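PDB 3LOP: substrate binding periplasmic protein from Ralstonia solanacearum, which probably serves as the periplasmic solute-binding component of an uptake system and holds a leucine in this crystal. Local coordinates for residues M254-K259 with L282-V287; N262-E267 with G289-K294; A123-E128 with L228-P233. All blocks are in the same frame, centred on the assembly; numbering follows the deposited sequence.

Contact 3 opens first, at the start of helix 125-138, and closes about 100 residues later in the loop after strand 224-227. Its loop encloses most of the domain built on the four-stranded parallel sheet 144-149, 174-178, 199-203 and 224-227. Contacts 1 and 2 both come after contact 3 has closed. Contact 1 joins the loop after strand 249-252 to the start of helix 284-303, and contact 2 joins helix 263-275 to the same helix. Contact 2 opens before contact 1 closes and closes after it, so the two loops cross. They touch where Asn-256 and Pro-257 pack on Ile-265. Contacts 1 and 3 meet at Asp-232, and both touch the bound leucine.

Contact 1 (M254-K259 with L282-V287); sequences MPNPGK and LSFRAV. With LEU (leucine), chain B.
Pro-257 points its CD onto the ring face of Phe-284, the first residue of helix 284-303 in this periplasmic binding protein fold. The contact is a CH-pi one. Pro-257 CD sits over the centre of the phenyl face, 3.4 Å from its centroid and 11° off the normal. The two side chains cross at about a right angle. Chi1 of Phe-284, -93°, lies off the usual staggered values; it sets CG, while chi2 turns the ring. At the ring edge lies Met-254 O; residue 254 is selenomethionine. Asn-256 OD1 comes obliquely to within 3.5 Å of Phe-284 CZ, with the amide and ring planes only 12° apart.

Asn-256 has CG anti to its backbone N. Its OD1 accepts from Gly-258 N at 2.8 Å, which makes an Asx turn, with the donor well above the carbonyl plane. A type I beta turn runs over the same residues, from Asn-256 to Lys-259. Asn-256 ND2 is hydrogen-bonded to Val-354 O.

Pro-257 CB packs on Leu-282 CG at 3.9 Å. Its CG rests on the Ser-283 to Phe-284 backbone and, farther off, on Val-287 CG2. Val-287 CG1 turns to Pro-255 CD. Ser-283 is the N-cap of the helix, its OG accepting from Ala-286 N.

Arg-285 takes no part in this packing and serves the leucine pocket. Its chain bends at chi2 and chi3, and NE pairs with Glu-288. The guanidinium meets the ligand carboxylate with its edge: NH1 and NH2 both donate to leucine OXT, at 2.9 and 3.0 Å.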
loop_
_atom_site.group_PDB
_atom_site.type_symbol
_atom_site.label_atom_id
_atom_site.label_comp_id
_atom_site.label_asym_id
_atom_site.label_seq_id
_atom_site.Cartn_x
_atom_site.Cartn_y
_atom_site.Cartn_z
HETATM N N MSE A 254 6.873 -3.802 4.143
HETATM C CA MSE A 254 7.869 -2.955 3.497
HETATM C C MSE A 254 8.984 -2.665 4.495
HETATM O O MSE A 254 8.804 -2.844 5.701
HETATM C CB MSE A 254 7.246 -1.618 3.087
HETATM C CG MSE A 254 6.428 -1.628 1.810
HETATM SE SE MSE A 254 7.550 -1.770 0.251
HETATM C CE MSE A 254 6.556 -3.123 -0.698
ATOM N N PRO A 255 10.158 -2.233 4.006
ATOM C CA PRO A 255 11.256 -1.919 4.924
ATOM C C PRO A 255 10.727 -0.861 5.899
ATOM O O PRO A 255 10.030 0.073 5.496
ATOM C CB PRO A 255 12.329 -1.371 3.990
ATOM C CG PRO A 255 12.123 -2.189 2.748
ATOM C CD PRO A 255 10.614 -2.195 2.604
ATOM N N ASN A 256 11.060 -1.012 7.176
ATOM C CA ASN A 256 10.591 -0.103 8.217
ATOM C C ASN A 256 11.360 1.213 8.281
ATOM O O ASN A 256 12.555 1.223 8.556
ATOM C CB ASN A 256 10.676 -0.829 9.565
ATOM C CG ASN A 256 10.188 0.012 10.729
ATOM O OD1 ASN A 256 9.659 1.106 10.554
ATOM N ND2 ASN A 256 10.365 -0.512 11.938
ATOM N N PRO A 257 10.681 2.344 8.017
ATOM C CA PRO A 257 11.332 3.658 8.059
ATOM C C PRO A 257 12.035 3.889 9.399
ATOM O O PRO A 257 13.017 4.629 9.476
ATOM C CB PRO A 257 10.170 4.626 7.856
ATOM C CG PRO A 257 9.244 3.856 6.991
ATOM C CD PRO A 257 9.270 2.477 7.607
ATOM N N GLY A 258 11.521 3.250 10.447
ATOM C CA GLY A 258 12.096 3.387 11.774
ATOM C C GLY A 258 13.479 2.781 11.917
ATOM O O GLY A 258 14.243 3.174 12.799
ATOM N N LYS A 259 13.799 1.811 11.065
ATOM C CA LYS A 259 15.114 1.167 11.095
ATOM C C LYS A 259 16.015 1.921 10.130
ATOM O O LYS A 259 16.170 1.525 8.975
ATOM C CB LYS A 259 15.013 -0.295 10.656
ATOM C CG LYS A 259 14.197 -1.182 11.573
ATOM C CD LYS A 259 14.341 -2.642 11.168
ATOM C CE LYS A 259 13.418 -3.536 11.977
ATOM N NZ LYS A 259 11.993 -3.175 11.758
ATOM N N LEU A 282 10.081 10.934 4.870
ATOM C CA LEU A 282 10.248 9.492 4.953
ATOM C C LEU A 282 8.999 8.930 5.630
ATOM O O LEU A 282 8.616 9.388 6.707
ATOM C CB LEU A 282 11.491 9.165 5.786
ATOM C CG LEU A 282 11.767 7.703 6.143
ATOM C CD1 LEU A 282 11.984 6.884 4.878
ATOM C CD2 LEU A 282 12.996 7.635 7.043
ATOM N N SER A 283 8.358 7.958 4.989
ATOM C CA SER A 283 7.157 7.337 5.538
ATOM C C SER A 283 6.981 5.971 4.903
ATOM O O SER A 283 7.618 5.664 3.897
ATOM C CB SER A 283 5.918 8.180 5.230
ATOM O OG SER A 283 5.608 8.133 3.845
ATOM N N PHE A 284 6.106 5.158 5.482
ATOM C CA PHE A 284 5.863 3.833 4.936
ATOM C C PHE A 284 5.384 3.887 3.486
ATOM O O PHE A 284 5.919 3.180 2.634
ATOM C CB PHE A 284 4.843 3.079 5.796
ATOM C CG PHE A 284 5.467 2.217 6.863
ATOM C CD1 PHE A 284 6.072 1.006 6.533
ATOM C CD2 PHE A 284 5.462 2.623 8.194
ATOM C CE1 PHE A 284 6.664 0.208 7.516
ATOM C CE2 PHE A 284 6.050 1.834 9.186
ATOM C CZ PHE A 284 6.652 0.625 8.844
ATOM N N ARG A 285 4.395 4.728 3.193
ATOM C CA ARG A 285 3.888 4.799 1.828
ATOM C C ARG A 285 4.903 5.402 0.856
ATOM O O ARG A 285 4.918 5.042 -0.319
ATOM C CB ARG A 285 2.561 5.571 1.770
ATOM C CG ARG A 285 1.457 5.036 2.702
ATOM C CD ARG A 285 1.417 3.507 2.802
ATOM N NE ARG A 285 1.007 2.820 1.575
ATOM C CZ ARG A 285 -0.252 2.673 1.163
ATOM N NH1 ARG A 285 -1.262 3.173 1.869
ATOM N NH2 ARG A 285 -0.504 1.991 0.051
ATOM N N ALA A 286 5.761 6.302 1.330
ATOM C CA ALA A 286 6.766 6.884 0.445
ATOM C C ALA A 286 7.787 5.800 0.105
ATOM O O ALA A 286 8.286 5.723 -1.021
ATOM C CB ALA A 286 7.449 8.070 1.121
ATOM N N VAL A 287 8.100 4.957 1.085
ATOM C CA VAL A 287 9.037 3.866 0.853
ATOM C C VAL A 287 8.426 2.885 -0.145
ATOM O O VAL A 287 9.130 2.347 -0.999
ATOM C CB VAL A 287 9.388 3.145 2.175
ATOM C CG1 VAL A 287 10.116 1.829 1.898
ATOM C CG2 VAL A 287 10.272 4.054 3.021
HETATM N N LEU B . -4.931 1.202 -1.795
HETATM C CA LEU B . -5.676 1.799 -0.652
HETATM C C LEU B . -4.714 2.502 0.286
HETATM O O LEU B . -5.186 3.371 1.045
HETATM C CB LEU B . -6.410 0.701 0.098
HETATM C CG LEU B . -7.132 -0.130 -0.956
HETATM C CD1 LEU B . -7.077 -1.553 -0.619
HETATM C CD2 LEU B . -8.526 0.333 -1.097
HETATM O OXT LEU B . -3.508 2.168 0.249
#

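Contact 2 (N262-E267 with G289-K294); sequences NPVIRE and GFVAAK
Glu-267 and Lys-294 reach toward each other tip to tip. Both have CG anti to the backbone N. The glutamate runs extended beyond it, and the lysine stays extended through all four torsions, which carries NZ out to the carboxylate. NZ donates to Glu-267 OE1 at 2.7 Å in a salt bridge. It comes from the syn side, 16° out of the carboxylate plane. Each charge has a second partner: Trp-35 NE1 donates to Glu-267 OE2, and Lys-294 NZ also hydrogen-bonds to Val-324 O.

The Phe-290 ring lies next to the glutamate. Its plane is turned 88° from the carboxylate, and the two side chains pass at a slant. Phe-290 CZ is 4.0 Å from Glu-267 CG, and the backbone oxygen of Glu-267 approaches the ring obliquely. Tyr-32 of helix 19-38 packs edge-to-face with Phe-290.

These residues join helix 263-275 to helix 284-303 in the periplasmic binding protein fold. The short segments are nearly perpendicular, at 95°, and their axes come no closer than 11.3 Å. Side chains therefore span the gap. Val-264 and Val-291 cross at about a right angle, with Val-264 CG1 on Val-291 CG2 at 4.0 Å. Val-264 CG1 also faces Phe-290 CD2, more distantly.

Asn-262 is the N-cap of the first helix. Its OD1 accepts from Ile-265 N at 3.2 Å, in the carbonyl plane and on a lone pair. A weak bond from Val-264 N reaches the same oxygen.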
loop_
_atom_site.group_PDB
_atom_site.type_symbol
_atom_site.label_atom_id
_atom_site.label_comp_id
_atom_site.label_asym_id
_atom_site.label_seq_id
_atom_site.Cartn_x
_atom_site.Cartn_y
_atom_site.Cartn_z
ATOM N N ASN A 262 18.531 0.111 7.794
ATOM C CA ASN A 262 18.101 -0.757 6.705
ATOM C C ASN A 262 18.593 -0.146 5.390
ATOM O O ASN A 262 18.442 1.052 5.164
ATOM C CB ASN A 262 16.576 -0.878 6.708
ATOM C CG ASN A 262 16.049 -1.586 5.478
ATOM O OD1 ASN A 262 15.889 -0.978 4.421
ATOM N ND2 ASN A 262 15.791 -2.881 5.605
ATOM N N PRO A 263 19.204 -0.961 4.509
ATOM C CA PRO A 263 19.718 -0.467 3.224
ATOM C C PRO A 263 18.752 0.352 2.369
ATOM O O PRO A 263 19.155 1.343 1.767
ATOM C CB PRO A 263 20.165 -1.743 2.516
ATOM C CG PRO A 263 20.620 -2.599 3.653
ATOM C CD PRO A 263 19.539 -2.385 4.691
ATOM N N VAL A 264 17.491 -0.059 2.303
ATOM C CA VAL A 264 16.521 0.679 1.503
ATOM C C VAL A 264 16.257 2.045 2.129
ATOM O O VAL A 264 16.177 3.055 1.428
ATOM C CB VAL A 264 15.188 -0.095 1.374
ATOM C CG1 VAL A 264 14.173 0.738 0.598
ATOM C CG2 VAL A 264 15.423 -1.416 0.662
ATOM N N ILE A 265 16.136 2.074 3.454
ATOM C CA ILE A 265 15.887 3.323 4.160
ATOM C C ILE A 265 17.100 4.233 4.006
ATOM O O ILE A 265 16.960 5.446 3.829
ATOM C CB ILE A 265 15.588 3.067 5.656
ATOM C CG1 ILE A 265 14.370 2.141 5.784
ATOM C CG2 ILE A 265 15.331 4.383 6.378
ATOM C CD1 ILE A 265 13.120 2.613 5.025
ATOM N N ARG A 266 18.293 3.649 4.061
ATOM C CA ARG A 266 19.494 4.450 3.887
ATOM C C ARG A 266 19.532 5.039 2.482
ATOM O O ARG A 266 19.875 6.208 2.312
ATOM C CB ARG A 266 20.760 3.629 4.170
ATOM C CG ARG A 266 21.046 3.523 5.663
ATOM C CD ARG A 266 22.439 3.005 5.985
ATOM N NE ARG A 266 22.574 1.564 5.807
ATOM C CZ ARG A 266 23.144 0.987 4.754
ATOM N NH1 ARG A 266 23.633 1.730 3.772
ATOM N NH2 ARG A 266 23.237 -0.334 4.695
ATOM N N GLU A 267 19.166 4.248 1.474
ATOM C CA GLU A 267 19.175 4.772 0.111
ATOM C C GLU A 267 18.131 5.877 -0.050
ATOM O O GLU A 267 18.363 6.871 -0.742
ATOM C CB GLU A 267 18.922 3.664 -0.923
ATOM C CG GLU A 267 19.199 4.159 -2.350
ATOM C CD GLU A 267 18.849 3.168 -3.444
ATOM O OE1 GLU A 267 18.374 2.056 -3.136
ATOM O OE2 GLU A 267 19.052 3.517 -4.628
ATOM N N GLY A 289 6.439 3.589 -2.580
ATOM C CA GLY A 289 6.575 4.164 -3.908
ATOM C C GLY A 289 8.003 4.066 -4.420
ATOM O O GLY A 289 8.237 3.801 -5.603
ATOM N N PHE A 290 8.953 4.301 -3.521
ATOM C CA PHE A 290 10.383 4.236 -3.820
ATOM C C PHE A 290 10.727 2.813 -4.283
ATOM O O PHE A 290 11.384 2.615 -5.312
ATOM C CB PHE A 290 11.156 4.587 -2.539
ATOM C CG PHE A 290 12.631 4.834 -2.735
ATOM C CD1 PHE A 290 13.097 6.084 -3.133
ATOM C CD2 PHE A 290 13.554 3.835 -2.457
ATOM C CE1 PHE A 290 14.472 6.334 -3.244
ATOM C CE2 PHE A 290 14.929 4.073 -2.567
ATOM C CZ PHE A 290 15.386 5.325 -2.960
ATOM N N VAL A 291 10.264 1.829 -3.518
ATOM C CA VAL A 291 10.511 0.421 -3.823
ATOM C C VAL A 291 9.880 -0.006 -5.146
ATOM O O VAL A 291 10.513 -0.694 -5.949
ATOM C CB VAL A 291 9.990 -0.483 -2.675
ATOM C CG1 VAL A 291 9.972 -1.941 -3.106
ATOM C CG2 VAL A 291 10.888 -0.326 -1.451
ATOM N N ALA A 292 8.636 0.399 -5.378
ATOM C CA ALA A 292 7.963 0.037 -6.619
ATOM C C ALA A 292 8.724 0.613 -7.807
ATOM O O ALA A 292 8.943 -0.070 -8.811
ATOM C CB ALA A 292 6.532 0.550 -6.610
ATOM N N ALA A 293 9.137 1.871 -7.682
ATOM C CA ALA A 293 9.878 2.527 -8.751
ATOM C C ALA A 293 11.202 1.819 -9.028
ATOM O O ALA A 293 11.589 1.654 -10.182
ATOM C CB ALA A 293 10.129 3.989 -8.397
ATOM N N LYS A 294 11.889 1.390 -7.971
ATOM C CA LYS A 294 13.168 0.709 -8.141
ATOM C C LYS A 294 12.986 -0.647 -8.822
ATOM O O LYS A 294 13.793 -1.036 -9.664
ATOM C CB LYS A 294 13.874 0.536 -6.792
ATOM C CG LYS A 294 15.298 0.021 -6.936
ATOM C CD LYS A 294 16.074 0.114 -5.635
ATOM C CE LYS A 294 17.519 -0.318 -5.845
ATOM N NZ LYS A 294 18.309 -0.217 -4.587
#

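Contact 3 (A123-E128 with L228-P233). With LEU (leucine), chain B.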
loop_
_atom_site.group_PDB
_atom_site.type_symbol
_atom_site.label_atom_id
_atom_site.label_comp_id
_atom_site.label_asym_id
_atom_site.label_seq_id
_atom_site.Cartn_x
_atom_site.Cartn_y
_atom_site.Cartn_z
ATOM N N ALA A 123 3.398 -8.191 0.403
ATOM C CA ALA A 123 2.632 -9.325 0.905
ATOM C C ALA A 123 1.178 -8.866 0.938
ATOM O O ALA A 123 0.899 -7.692 1.191
ATOM C CB ALA A 123 3.112 -9.707 2.301
ATOM N N SER A 124 0.263 -9.798 0.688
ATOM C CA SER A 124 -1.170 -9.512 0.610
ATOM C C SER A 124 -1.905 -9.204 1.911
ATOM O O SER A 124 -1.404 -9.453 3.005
ATOM C CB SER A 124 -1.876 -10.689 -0.055
ATOM O OG SER A 124 -1.976 -11.774 0.857
ATOM N N TYR A 125 -3.118 -8.673 1.772
ATOM C CA TYR A 125 -3.951 -8.366 2.928
ATOM C C TYR A 125 -4.275 -9.646 3.687
ATOM O O TYR A 125 -4.331 -9.646 4.917
ATOM C CB TYR A 125 -5.274 -7.711 2.516
ATOM C CG TYR A 125 -5.171 -6.288 2.025
ATOM C CD1 TYR A 125 -4.150 -5.446 2.460
ATOM C CD2 TYR A 125 -6.140 -5.764 1.170
ATOM C CE1 TYR A 125 -4.098 -4.112 2.057
ATOM C CE2 TYR A 125 -6.099 -4.438 0.763
ATOM C CZ TYR A 125 -5.075 -3.617 1.210
ATOM O OH TYR A 125 -5.017 -2.306 0.810
ATOM N N GLN A 126 -4.498 -10.737 2.958
ATOM C CA GLN A 126 -4.814 -12.001 3.612
ATOM C C GLN A 126 -3.641 -12.467 4.468
ATOM O O GLN A 126 -3.838 -13.000 5.556
ATOM C CB GLN A 126 -5.168 -13.074 2.582
ATOM C CG GLN A 126 -5.764 -14.343 3.201
ATOM C CD GLN A 126 -7.027 -14.067 4.001
ATOM O OE1 GLN A 126 -7.999 -13.516 3.479
ATOM N NE2 GLN A 126 -7.021 -14.452 5.274
ATOM N N GLN A 127 -2.420 -12.264 3.981
ATOM C CA GLN A 127 -1.248 -12.652 4.756
ATOM C C GLN A 127 -1.183 -11.803 6.021
ATOM O O GLN A 127 -0.867 -12.310 7.096
ATOM C CB GLN A 127 0.037 -12.467 3.947
ATOM C CG GLN A 127 0.185 -13.408 2.766
ATOM C CD GLN A 127 1.527 -13.250 2.078
ATOM O OE1 GLN A 127 2.552 -13.734 2.568
ATOM N NE2 GLN A 127 1.535 -12.553 0.950
ATOM N N GLU A 128 -1.481 -10.511 5.885
ATOM C CA GLU A 128 -1.473 -9.589 7.019
ATOM C C GLU A 128 -2.517 -10.016 8.049
ATOM O O GLU A 128 -2.234 -10.094 9.247
ATOM C CB GLU A 128 -1.807 -8.164 6.566
ATOM C CG GLU A 128 -0.759 -7.470 5.711
ATOM C CD GLU A 128 -1.146 -6.029 5.417
ATOM O OE1 GLU A 128 -1.437 -5.290 6.381
ATOM O OE2 GLU A 128 -1.162 -5.632 4.231
ATOM N N LEU A 228 -4.751 -2.909 8.504
ATOM C CA LEU A 228 -4.022 -3.211 7.276
ATOM C C LEU A 228 -2.933 -2.195 6.939
ATOM O O LEU A 228 -2.936 -1.071 7.442
ATOM C CB LEU A 228 -5.002 -3.293 6.104
ATOM C CG LEU A 228 -6.019 -4.436 6.139
ATOM C CD1 LEU A 228 -7.014 -4.272 4.994
ATOM C CD2 LEU A 228 -5.300 -5.769 6.045
ATOM N N SER A 229 -2.014 -2.602 6.065
ATOM C CA SER A 229 -0.905 -1.750 5.637
ATOM C C SER A 229 -1.373 -0.555 4.809
ATOM O O SER A 229 -0.565 0.253 4.346
ATOM C CB SER A 229 0.116 -2.566 4.844
ATOM O OG SER A 229 -0.460 -3.098 3.667
ATOM N N SER A 230 -2.683 -0.458 4.612
ATOM C CA SER A 230 -3.264 0.662 3.889
ATOM C C SER A 230 -3.253 1.858 4.843
ATOM O O SER A 230 -3.515 2.993 4.444
ATOM C CB SER A 230 -4.700 0.331 3.478
ATOM O OG SER A 230 -5.447 -0.155 4.584
ATOM N N ILE A 231 -2.946 1.581 6.107
ATOM C CA ILE A 231 -2.890 2.605 7.145
ATOM C C ILE A 231 -1.450 2.831 7.609
ATOM O O ILE A 231 -0.900 2.037 8.367
ATOM C CB ILE A 231 -3.735 2.184 8.358
ATOM C CG1 ILE A 231 -5.179 1.933 7.914
ATOM C CG2 ILE A 231 -3.674 3.261 9.437
ATOM C CD1 ILE A 231 -6.017 1.182 8.928
ATOM N N ASP A 232 -0.844 3.917 7.145
ATOM C CA ASP A 232 0.528 4.251 7.517
ATOM C C ASP A 232 0.530 4.628 9.002
ATOM O O ASP A 232 -0.110 5.602 9.399
ATOM C CB ASP A 232 1.003 5.434 6.669
ATOM C CG ASP A 232 2.481 5.714 6.827
ATOM O OD1 ASP A 232 2.964 5.732 7.978
ATOM O OD2 ASP A 232 3.155 5.929 5.797
ATOM N N PRO A 233 1.248 3.864 9.844
ATOM C CA PRO A 233 1.275 4.184 11.277
ATOM C C PRO A 233 1.835 5.566 11.596
ATOM O O PRO A 233 1.515 6.148 12.635
ATOM C CB PRO A 233 2.115 3.052 11.868
ATOM C CG PRO A 233 3.043 2.707 10.749
ATOM C CD PRO A 233 2.133 2.725 9.543
HETATM N N LEU B . -4.931 1.202 -1.795
HETATM C CA LEU B . -5.676 1.799 -0.652
HETATM C C LEU B . -4.714 2.502 0.286
HETATM O O LEU B . -5.186 3.371 1.045
HETATM C CB LEU B . -6.410 0.701 0.098
HETATM C CG LEU B . -7.132 -0.130 -0.956
HETATM C CD1 LEU B . -7.077 -1.553 -0.619
HETATM C CD2 LEU B . -8.526 0.333 -1.097
HETATM O OXT LEU B . -3.508 2.168 0.249
#
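The start of helix 125-138 faces a type I beta turn from Leu-228 to Ile-231, with the CA atoms of Tyr-125 and Leu-228 6.7 Å apart. Glu-128 grips this turn with both carboxylate oxygens. OE1 takes Ser-229 N at 2.8 Å on its syn lone pair, though the N-H...O angle is only 131°. OE2 accepts from Ser-229 OG at 2.7 Å, also on the syn side but 29° out of the carboxylate plane. With OG between the backbone N and the carbonyl carbon, Ser-229 brings its hydroxyl and its N-H to the same carboxylate. Two bonds to one residue should limit rotation of the carboxylate. Lys-122 NZ is a weak further partner of Ser-229 OG.

Leu-228 approaches the Tyr-125 ring at about a right angle. Its CD1 lies over the ring centre, 3.9 Å from the centroid and 8° off the normal, a CH-pi contact. Its CD2 packs on Tyr-125 CD1 at 3.8 Å.

The contact forms part of the wall of the leucine pocket, which in the periplasmic binding protein fold lies in the cleft between the two lobes. Tyr-125 and Ser-230 both line it, and Tyr-125 also belongs to the magnesium site with Ala-106 and Lys-122. Ser-230 CB lies 3.8 Å from Tyr-125 OH and equally far from CB of the bound leucine. Ser-230 OG is hydrogen-bonded to Ala-204 O.

Ser-124 caps the helix, its OG accepting from Gln-127 N at 3.2 Å.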